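Long-range contacts in hydrolase (Thermus thermophilus, PDB 1UFO), which belongs to the alpha/beta hydrolase fold enzymes and probably catalyses hydrolysis: residues 43-52 against 224-235; 75-83 against 139-147. All coordinates share one frame; numbering follows the deposited sequence.

Contact 1 of 2, residues 43-52 against 224-235; sequences LLPGYAERGF and ARVGLAFLEHWL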
loop_
_atom_site.group_PDB
_atom_site.type_symbol
_atom_site.label_atom_id
_atom_site.label_comp_id
_atom_site.label_asym_id
_atom_site.label_seq_id
_atom_site.Cartn_x
_atom_site.Cartn_y
_atom_site.Cartn_z
ATOM N N LEU A 43 -1.046 -10.021 15.274
ATOM C CA LEU A 43 -0.473 -8.934 14.430
ATOM C C LEU A 43 -1.482 -8.531 13.328
ATOM O O LEU A 43 -1.098 -7.685 12.455
ATOM C CB LEU A 43 0.850 -9.480 13.798
ATOM C CG LEU A 43 2.003 -9.695 14.824
ATOM C CD1 LEU A 43 3.071 -10.573 14.186
ATOM C CD2 LEU A 43 2.516 -8.375 15.353
ATOM N N LEU A 44 -2.688 -9.074 13.316
ATOM C CA LEU A 44 -3.698 -8.694 12.322
ATOM C C LEU A 44 -4.893 -8.014 13.033
ATOM O O LEU A 44 -6.026 -8.438 12.913
ATOM C CB LEU A 44 -4.173 -9.903 11.511
ATOM C CG LEU A 44 -3.013 -10.630 10.796
ATOM C CD1 LEU A 44 -3.458 -11.922 10.165
ATOM C CD2 LEU A 44 -2.377 -9.776 9.708
ATOM N N PRO A 45 -4.619 -6.945 13.753
ATOM C CA PRO A 45 -5.724 -6.260 14.443
ATOM C C PRO A 45 -6.768 -5.720 13.452
ATOM O O PRO A 45 -6.446 -5.266 12.356
ATOM C CB PRO A 45 -4.989 -5.146 15.214
ATOM C CG PRO A 45 -3.896 -4.736 14.255
ATOM C CD PRO A 45 -3.375 -6.144 13.829
ATOM N N GLY A 46 -8.044 -5.776 13.870
ATOM C CA GLY A 46 -9.138 -5.286 13.071
ATOM C C GLY A 46 -9.689 -6.166 11.948
ATOM O O GLY A 46 -10.728 -5.861 11.376
ATOM N N TYR A 47 -8.996 -7.250 11.650
ATOM C CA TYR A 47 -9.392 -8.084 10.541
ATOM C C TYR A 47 -10.677 -8.863 10.889
ATOM O O TYR A 47 -11.599 -8.828 10.093
ATOM C CB TYR A 47 -8.274 -9.067 10.180
ATOM C CG TYR A 47 -7.140 -8.514 9.336
ATOM C CD1 TYR A 47 -6.791 -9.178 8.191
ATOM C CD2 TYR A 47 -6.413 -7.398 9.723
ATOM C CE1 TYR A 47 -5.692 -8.739 7.357
ATOM C CE2 TYR A 47 -5.307 -6.950 8.955
ATOM C CZ TYR A 47 -4.984 -7.653 7.779
ATOM O OH TYR A 47 -3.918 -7.239 7.020
ATOM N N ALA A 48 -10.699 -9.453 12.078
ATOM C CA ALA A 48 -11.909 -10.199 12.466
ATOM C C ALA A 48 -13.071 -9.247 12.627
ATOM O O ALA A 48 -14.220 -9.538 12.176
ATOM C CB ALA A 48 -11.616 -11.009 13.698
ATOM N N GLU A 49 -12.783 -8.065 13.190
ATOM C CA GLU A 49 -13.863 -7.071 13.363
ATOM C C GLU A 49 -14.490 -6.587 12.069
ATOM O O GLU A 49 -15.641 -6.089 12.026
ATOM C CB GLU A 49 -13.296 -5.887 14.181
ATOM C CG GLU A 49 -12.856 -6.254 15.531
ATOM C CD GLU A 49 -11.486 -6.919 15.645
ATOM O OE1 GLU A 49 -10.802 -7.146 14.634
ATOM O OE2 GLU A 49 -11.091 -7.230 16.774
ATOM N N ARG A 50 -13.776 -6.727 10.946
ATOM C CA ARG A 50 -14.219 -6.326 9.637
ATOM C C ARG A 50 -14.922 -7.509 8.951
ATOM O O ARG A 50 -15.462 -7.382 7.850
ATOM C CB ARG A 50 -12.973 -5.887 8.865
ATOM C CG ARG A 50 -13.103 -5.084 7.671
ATOM C CD ARG A 50 -13.549 -3.662 8.049
ATOM N NE ARG A 50 -12.523 -2.761 8.565
ATOM C CZ ARG A 50 -11.747 -1.936 7.838
ATOM N NH1 ARG A 50 -11.813 -1.880 6.501
ATOM N NH2 ARG A 50 -10.976 -1.050 8.472
ATOM N N GLY A 51 -14.896 -8.691 9.581
ATOM C CA GLY A 51 -15.632 -9.799 8.990
ATOM C C GLY A 51 -14.765 -10.956 8.487
ATOM O O GLY A 51 -15.286 -11.916 7.894
ATOM N N PHE A 52 -13.457 -10.913 8.706
ATOM C CA PHE A 52 -12.605 -12.052 8.278
ATOM C C PHE A 52 -12.481 -13.090 9.371
ATOM O O PHE A 52 -12.145 -12.766 10.530
ATOM C CB PHE A 52 -11.196 -11.525 7.888
ATOM C CG PHE A 52 -11.222 -10.731 6.621
ATOM C CD1 PHE A 52 -11.627 -9.400 6.609
ATOM C CD2 PHE A 52 -10.878 -11.354 5.400
ATOM C CE1 PHE A 52 -11.690 -8.703 5.388
ATOM C CE2 PHE A 52 -10.940 -10.671 4.215
ATOM C CZ PHE A 52 -11.356 -9.313 4.211
ATOM N N ALA A 224 -0.547 -3.946 8.527
ATOM C CA ALA A 224 -1.762 -4.731 8.640
ATOM C C ALA A 224 -2.938 -4.022 8.065
ATOM O O ALA A 224 -3.777 -4.624 7.425
ATOM C CB ALA A 224 -1.990 -5.064 10.142
ATOM N N ARG A 225 -3.053 -2.708 8.341
ATOM C CA ARG A 225 -4.167 -1.919 7.856
ATOM C C ARG A 225 -4.181 -1.855 6.306
ATOM O O ARG A 225 -5.239 -2.012 5.682
ATOM C CB ARG A 225 -4.084 -0.509 8.487
ATOM C CG ARG A 225 -5.277 0.449 8.062
ATOM C CD ARG A 225 -6.551 -0.143 8.623
ATOM N NE ARG A 225 -7.770 0.706 8.770
ATOM C CZ ARG A 225 -8.085 1.493 9.821
ATOM N NH1 ARG A 225 -9.240 2.119 9.771
ATOM N NH2 ARG A 225 -7.309 1.685 10.888
ATOM N N VAL A 226 -2.996 -1.735 5.687
ATOM C CA VAL A 226 -2.963 -1.708 4.219
ATOM C C VAL A 226 -3.336 -3.093 3.635
ATOM O O VAL A 226 -4.011 -3.221 2.621
ATOM C CB VAL A 226 -1.564 -1.258 3.739
ATOM C CG1 VAL A 226 -1.426 -1.456 2.255
ATOM C CG2 VAL A 226 -1.408 0.217 4.092
ATOM N N GLY A 227 -2.898 -4.153 4.321
ATOM C CA GLY A 227 -3.193 -5.486 3.840
ATOM C C GLY A 227 -4.710 -5.750 3.912
ATOM O O GLY A 227 -5.219 -6.437 3.026
ATOM N N LEU A 228 -5.390 -5.207 4.915
ATOM C CA LEU A 228 -6.823 -5.409 5.050
ATOM C C LEU A 228 -7.550 -4.694 3.886
ATOM O O LEU A 228 -8.481 -5.238 3.297
ATOM C CB LEU A 228 -7.263 -4.850 6.404
ATOM C CG LEU A 228 -8.762 -4.959 6.713
ATOM C CD1 LEU A 228 -9.218 -6.440 6.770
ATOM C CD2 LEU A 228 -8.917 -4.320 8.102
ATOM N N ALA A 229 -7.038 -3.543 3.478
ATOM C CA ALA A 229 -7.649 -2.826 2.326
ATOM C C ALA A 229 -7.482 -3.658 1.044
ATOM O O ALA A 229 -8.397 -3.732 0.275
ATOM C CB ALA A 229 -6.954 -1.421 2.142
ATOM N N PHE A 230 -6.318 -4.261 0.838
ATOM C CA PHE A 230 -6.054 -5.065 -0.343
ATOM C C PHE A 230 -7.004 -6.247 -0.394
ATOM O O PHE A 230 -7.554 -6.513 -1.455
ATOM C CB PHE A 230 -4.589 -5.519 -0.289
ATOM C CG PHE A 230 -4.116 -6.232 -1.546
ATOM C CD1 PHE A 230 -3.610 -5.486 -2.646
ATOM C CD2 PHE A 230 -4.099 -7.625 -1.621
ATOM C CE1 PHE A 230 -3.105 -6.129 -3.754
ATOM C CE2 PHE A 230 -3.567 -8.278 -2.772
ATOM C CZ PHE A 230 -3.062 -7.522 -3.856
ATOM N N LEU A 231 -7.162 -6.927 0.755
ATOM C CA LEU A 231 -8.118 -8.081 0.818
ATOM C C LEU A 231 -9.557 -7.602 0.560
ATOM O O LEU A 231 -10.248 -8.257 -0.209
ATOM C CB LEU A 231 -8.108 -8.733 2.184
ATOM C CG LEU A 231 -6.770 -9.409 2.550
ATOM C CD1 LEU A 231 -6.934 -10.162 3.886
ATOM C CD2 LEU A 231 -6.275 -10.301 1.411
ATOM N N GLU A 232 -9.981 -6.502 1.149
ATOM C CA GLU A 232 -11.371 -6.101 0.894
ATOM C C GLU A 232 -11.573 -5.715 -0.561
ATOM O O GLU A 232 -12.636 -6.036 -1.120
ATOM C CB GLU A 232 -11.840 -5.002 1.783
ATOM C CG GLU A 232 -11.877 -5.454 3.241
ATOM C CD GLU A 232 -12.568 -4.461 4.121
ATOM O OE1 GLU A 232 -13.510 -4.877 4.828
ATOM O OE2 GLU A 232 -12.202 -3.268 4.179
ATOM N N HIS A 233 -10.564 -5.061 -1.194
ATOM C CA HIS A 233 -10.724 -4.699 -2.607
ATOM C C HIS A 233 -10.957 -5.969 -3.444
ATOM O O HIS A 233 -11.869 -6.023 -4.274
ATOM C CB HIS A 233 -9.425 -4.012 -3.081
ATOM C CG HIS A 233 -9.487 -3.642 -4.525
ATOM N ND1 HIS A 233 -10.249 -2.592 -4.978
ATOM C CD2 HIS A 233 -8.974 -4.257 -5.626
ATOM C CE1 HIS A 233 -10.216 -2.589 -6.304
ATOM N NE2 HIS A 233 -9.455 -3.590 -6.722
ATOM N N TRP A 234 -10.140 -7.011 -3.224
ATOM C CA TRP A 234 -10.288 -8.215 -4.037
ATOM C C TRP A 234 -11.536 -9.043 -3.638
ATOM O O TRP A 234 -12.101 -9.699 -4.475
ATOM C CB TRP A 234 -8.997 -9.087 -4.018
ATOM C CG TRP A 234 -7.925 -8.366 -4.795
ATOM C CD1 TRP A 234 -6.752 -7.724 -4.301
ATOM C CD2 TRP A 234 -7.979 -8.060 -6.184
ATOM N NE1 TRP A 234 -6.175 -7.051 -5.337
ATOM C CE2 TRP A 234 -6.874 -7.233 -6.494
ATOM C CE3 TRP A 234 -8.865 -8.409 -7.210
ATOM C CZ2 TRP A 234 -6.648 -6.737 -7.805
ATOM C CZ3 TRP A 234 -8.639 -7.948 -8.495
ATOM C CH2 TRP A 234 -7.538 -7.115 -8.786
ATOM N N LEU A 235 -11.966 -8.960 -2.374
ATOM C CA LEU A 235 -13.176 -9.677 -1.976
ATOM C C LEU A 235 -14.413 -9.071 -2.669
ATOM O O LEU A 235 -15.373 -9.780 -3.014
ATOM C CB LEU A 235 -13.377 -9.528 -0.469
ATOM C CG LEU A 235 -14.618 -10.193 0.180
ATOM C CD1 LEU A 235 -14.608 -11.648 -0.132
ATOM C CD2 LEU A 235 -14.540 -9.943 1.690
HETATM O O HOH W 1 -9.512 0.748 6.821
#

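Contact 2 of 2, residues 75-83 against 139-147; sequences PRYVEEVYR and GFPMKLPQG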
loop_
_atom_site.group_PDB
_atom_site.type_symbol
_atom_site.label_atom_id
_atom_site.label_comp_id
_atom_site.label_asym_id
_atom_site.label_seq_id
_atom_site.Cartn_x
_atom_site.Cartn_y
_atom_site.Cartn_z
ATOM N N PRO A 75 24.919 -26.143 11.521
ATOM C CA PRO A 75 25.358 -26.218 10.106
ATOM C C PRO A 75 24.162 -26.669 9.237
ATOM O O PRO A 75 24.188 -26.544 8.045
ATOM C CB PRO A 75 26.417 -27.338 10.113
ATOM C CG PRO A 75 26.933 -27.257 11.440
ATOM C CD PRO A 75 25.750 -27.026 12.354
ATOM N N ARG A 76 23.133 -27.220 9.887
ATOM C CA ARG A 76 21.955 -27.669 9.135
ATOM C C ARG A 76 20.770 -26.701 9.338
ATOM O O ARG A 76 19.589 -27.056 9.089
ATOM C CB ARG A 76 21.516 -29.056 9.606
ATOM C CG ARG A 76 22.605 -30.162 9.445
ATOM C CD ARG A 76 22.824 -30.399 7.976
ATOM N NE ARG A 76 23.868 -31.402 7.701
ATOM C CZ ARG A 76 23.650 -32.531 7.033
ATOM N NH1 ARG A 76 22.439 -32.809 6.579
ATOM N NH2 ARG A 76 24.642 -33.411 6.847
ATOM N N TYR A 77 21.066 -25.494 9.765
ATOM C CA TYR A 77 19.990 -24.507 9.976
ATOM C C TYR A 77 19.070 -24.288 8.800
ATOM O O TYR A 77 17.841 -24.481 8.914
ATOM C CB TYR A 77 20.599 -23.176 10.363
ATOM C CG TYR A 77 19.584 -22.047 10.516
ATOM C CD1 TYR A 77 18.603 -22.101 11.503
ATOM C CD2 TYR A 77 19.707 -20.877 9.758
ATOM C CE1 TYR A 77 17.763 -20.972 11.741
ATOM C CE2 TYR A 77 18.906 -19.758 9.983
ATOM C CZ TYR A 77 17.930 -19.823 10.987
ATOM O OH TYR A 77 17.134 -18.713 11.244
ATOM N N VAL A 78 19.663 -23.955 7.662
ATOM C CA VAL A 78 18.878 -23.632 6.472
ATOM C C VAL A 78 18.097 -24.850 6.042
ATOM O O VAL A 78 16.876 -24.739 5.694
ATOM C CB VAL A 78 19.786 -23.122 5.342
ATOM C CG1 VAL A 78 19.002 -23.026 4.047
ATOM C CG2 VAL A 78 20.377 -21.756 5.706
ATOM N N GLU A 79 18.772 -26.016 6.025
ATOM C CA GLU A 79 18.090 -27.242 5.656
ATOM C C GLU A 79 16.839 -27.446 6.525
ATOM O O GLU A 79 15.761 -27.786 6.025
ATOM C CB GLU A 79 19.047 -28.414 5.890
ATOM C CG GLU A 79 18.500 -29.738 5.514
ATOM C CD GLU A 79 19.546 -30.828 5.647
ATOM O OE1 GLU A 79 19.900 -31.325 4.606
ATOM O OE2 GLU A 79 19.949 -31.151 6.773
ATOM N N GLU A 80 17.026 -27.288 7.830
ATOM C CA GLU A 80 15.914 -27.511 8.754
ATOM C C GLU A 80 14.805 -26.438 8.627
ATOM O O GLU A 80 13.578 -26.742 8.734
ATOM C CB GLU A 80 16.473 -27.580 10.180
ATOM C CG GLU A 80 17.195 -28.945 10.321
ATOM C CD GLU A 80 17.853 -29.174 11.685
ATOM O OE1 GLU A 80 18.699 -30.118 11.725
ATOM O OE2 GLU A 80 17.545 -28.451 12.664
ATOM N N VAL A 81 15.214 -25.216 8.325
ATOM C CA VAL A 81 14.224 -24.131 8.168
ATOM C C VAL A 81 13.356 -24.454 6.952
ATOM O O VAL A 81 12.107 -24.372 7.032
ATOM C CB VAL A 81 14.956 -22.780 7.963
ATOM C CG1 VAL A 81 13.975 -21.714 7.386
ATOM C CG2 VAL A 81 15.484 -22.279 9.283
ATOM N N TYR A 82 13.948 -24.863 5.826
ATOM C CA TYR A 82 13.073 -25.109 4.676
ATOM C C TYR A 82 12.327 -26.433 4.703
ATOM O O TYR A 82 11.295 -26.600 4.009
ATOM C CB TYR A 82 13.816 -24.881 3.362
ATOM C CG TYR A 82 14.072 -23.404 3.185
ATOM C CD1 TYR A 82 15.343 -22.865 3.332
ATOM C CD2 TYR A 82 13.012 -22.530 2.982
ATOM C CE1 TYR A 82 15.555 -21.502 3.274
ATOM C CE2 TYR A 82 13.198 -21.118 2.961
ATOM C CZ TYR A 82 14.482 -20.617 3.114
ATOM O OH TYR A 82 14.601 -19.251 3.270
ATOM N N ARG A 83 12.799 -27.377 5.531
ATOM C CA ARG A 83 11.994 -28.598 5.726
ATOM C C ARG A 83 10.746 -28.199 6.569
ATOM O O ARG A 83 9.614 -28.665 6.288
ATOM C CB ARG A 83 12.880 -29.650 6.407
ATOM C CG ARG A 83 12.091 -30.884 6.886
ATOM C CD ARG A 83 11.127 -31.456 5.802
ATOM N NE ARG A 83 11.790 -31.772 4.529
ATOM C CZ ARG A 83 11.159 -32.095 3.402
ATOM N NH1 ARG A 83 11.836 -32.378 2.288
ATOM N NH2 ARG A 83 9.812 -32.159 3.340
ATOM N N GLY A 139 9.816 -14.534 -2.148
ATOM C CA GLY A 139 9.530 -15.732 -2.931
ATOM C C GLY A 139 10.777 -16.566 -3.273
ATOM O O GLY A 139 10.676 -17.539 -4.006
ATOM N N PHE A 140 11.919 -16.140 -2.773
ATOM C CA PHE A 140 13.143 -16.855 -2.904
ATOM C C PHE A 140 13.602 -17.231 -1.526
ATOM O O PHE A 140 13.406 -16.489 -0.564
ATOM C CB PHE A 140 14.265 -15.996 -3.513
ATOM C CG PHE A 140 14.071 -15.696 -4.974
ATOM C CD1 PHE A 140 13.247 -14.641 -5.421
ATOM C CD2 PHE A 140 14.689 -16.504 -5.913
ATOM C CE1 PHE A 140 13.055 -14.437 -6.814
ATOM C CE2 PHE A 140 14.508 -16.303 -7.279
ATOM C CZ PHE A 140 13.700 -15.289 -7.746
ATOM N N PRO A 141 14.278 -18.401 -1.404
ATOM C CA PRO A 141 14.800 -18.821 -0.103
ATOM C C PRO A 141 15.995 -17.936 0.225
ATOM O O PRO A 141 16.545 -17.287 -0.653
ATOM C CB PRO A 141 15.215 -20.271 -0.302
ATOM C CG PRO A 141 15.647 -20.286 -1.756
ATOM C CD PRO A 141 14.575 -19.383 -2.464
HETATM N N MSE A 142 16.277 -17.838 1.506
HETATM C CA MSE A 142 17.373 -16.982 1.920
HETATM C C MSE A 142 18.676 -17.299 1.260
HETATM O O MSE A 142 18.979 -18.406 0.837
HETATM C CB MSE A 142 17.546 -17.053 3.448
HETATM C CG MSE A 142 18.101 -18.413 3.938
HETATM SE SE MSE A 142 18.269 -18.458 5.876
HETATM C CE MSE A 142 16.615 -19.202 6.282
ATOM N N LYS A 143 19.499 -16.273 1.168
ATOM C CA LYS A 143 20.831 -16.487 0.636
ATOM C C LYS A 143 21.491 -17.526 1.536
ATOM O O LYS A 143 21.446 -17.402 2.746
ATOM C CB LYS A 143 21.551 -15.137 0.684
ATOM C CG LYS A 143 20.536 -14.050 0.319
ATOM C CD LYS A 143 21.111 -12.740 -0.222
ATOM C CE LYS A 143 20.165 -11.545 0.162
ATOM N NZ LYS A 143 20.147 -11.350 1.611
ATOM N N LEU A 144 22.169 -18.507 0.932
ATOM C CA LEU A 144 22.789 -19.594 1.685
ATOM C C LEU A 144 24.051 -19.152 2.399
ATOM O O LEU A 144 25.041 -18.860 1.748
ATOM C CB LEU A 144 23.101 -20.765 0.739
ATOM C CG LEU A 144 23.236 -22.066 1.511
ATOM C CD1 LEU A 144 21.899 -22.545 1.978
ATOM C CD2 LEU A 144 23.883 -23.149 0.581
ATOM N N PRO A 145 24.038 -19.102 3.732
ATOM C CA PRO A 145 25.248 -18.654 4.471
ATOM C C PRO A 145 26.353 -19.664 4.341
ATOM O O PRO A 145 26.103 -20.835 4.180
ATOM C CB PRO A 145 24.791 -18.563 5.912
ATOM C CG PRO A 145 23.196 -18.677 5.848
ATOM C CD PRO A 145 22.973 -19.523 4.643
ATOM N N GLN A 146 27.595 -19.197 4.468
ATOM C CA GLN A 146 28.772 -20.045 4.420
ATOM C C GLN A 146 28.729 -20.996 5.610
ATOM O O GLN A 146 28.377 -20.613 6.753
ATOM C CB GLN A 146 30.019 -19.163 4.519
ATOM C CG GLN A 146 31.279 -19.810 4.044
ATOM C CD GLN A 146 31.170 -20.126 2.567
ATOM O OE1 GLN A 146 30.627 -19.326 1.777
ATOM N NE2 GLN A 146 31.657 -21.289 2.181
ATOM N N GLY A 147 29.036 -22.245 5.317
ATOM C CA GLY A 147 29.067 -23.253 6.333
ATOM C C GLY A 147 27.803 -24.097 6.402
ATOM O O GLY A 147 27.766 -25.078 7.137
#

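Contact 1 of 2, residues 43-52 against 224-235
Leu-228 covers one face of the Tyr-47 ring, its CD1 4.0 Å from the ring centroid and 15° off the normal, a CH-pi contact; Leu-44 CB lies over the opposite face. At the ring's edge Tyr-47 OH donates to Ala-224 O at 2.6 Å, in the carbonyl plane and on a lone pair. That oxygen also accepts from Leu-228 N, and Gly-227, lacking a side chain, leaves room for the hydroxyl. Leu-228 has CG anti to the backbone N (chi1 179°), which puts CD2 over the centre of the Arg-50 guanidinium, 3.7 Å from Arg-50 CZ. At the guanidinium edge Arg-50 NH1 forms a salt bridge with Glu-232 OE2 at 2.7 Å, weak as a hydrogen bond (N-H...O angle 127°); Glu-232 OE1 pairs with Lys-24. Water 1 accepts from Arg-50 NH2 and Arg-225 NE, bridging the like charges; Arg-225 pairs with Glu-236 of the second subunit. Glu-232 CG lies at the Phe-52 ring's edge, 3.9 Å from Phe-52 CE1, and Leu-228 CD1 is 3.6 Å from that same CE1, between the two rings. Loop and helix 221-236 meet on the central sheet: Tyr-47 reaches strand 132-135, Phe-52 strand 107-112, Leu-231 both.

Contact 2 of 2, residues 75-83 against 139-147
Val-78 and Met-142, the latter present as selenomethionine, run alongside each other in opposite senses at the apolar centre, with Val-78 CG2 3.9 Å from the SE of Met-142. The same methyl touches Pro-145 CD at 3.6 Å, while the other branch, Val-78 CG1, meets Leu-144 CD1 at 3.6 Å. Each branch of the valine therefore serves a different part of the loop. The bend at the end of the Met-142 chain (chi3 93°) brings its CE to 3.8 Å from Val-81 CG1. Its selenium also makes a Met-aromatic contact with Tyr-77, 5.5 Å from the ring centroid and oblique to it.

One turn farther along helix 77-103, the Tyr-82 ring takes Pro-141 CB of the loop over one face, 4.0 Å from the centroid and 29° off the normal, a CH-pi contact in which the two side chains cross at about a right angle. The polar link across the contact is at the end of this ring: Tyr-82 OH accepts from Met-142 N at 2.8 Å, nearly straight at 173°. Replacing Tyr-82 with an alanine is likely to leave the Met-142 N-H without its acceptor and Pro-141 CB without the ring face it covers.

At the helix start a salt bridge within 75-83 joins the N-cap residue Arg-76, through NH1, to Glu-79 OE2 at 3.0 Å. Glu-79 OE1 in turn accepts from the backbone of Glu-151 and Asp-152, ahead of helix 153-160.

Val-81 and Tyr-82 also touch Leu-114, which falls within the probable GxSxG nucleophile elbow. A segment inserted after strand 132-135 and packed on a helix is consistent with the cap region that many alpha/beta hydrolases carry beside the active site.

Contacts 1 and 2 lie on opposite sides of the chain's centre, their own centres about 31 Å apart and their nearest atoms about 15 Å apart, so neither touches the other. Along the sequence, contact 2 is nested inside the loop that contact 1 closes. Contact 1 joins an early loop to the C-terminal helix 221-236, at the interface with the second subunit; contact 2, which no other chain of the assembly touches, joins helix 77-103 to the loop after strand 132-135. Contact 2 packs on Leu-114, adjacent to Ser-113 of the probable Ser-113, His-217, Asp-183 triad. Strand 132-135 connects them: its Leu-133 packs on Tyr-47 and Leu-231 of contact 1, and it leads into the loop of contact 2.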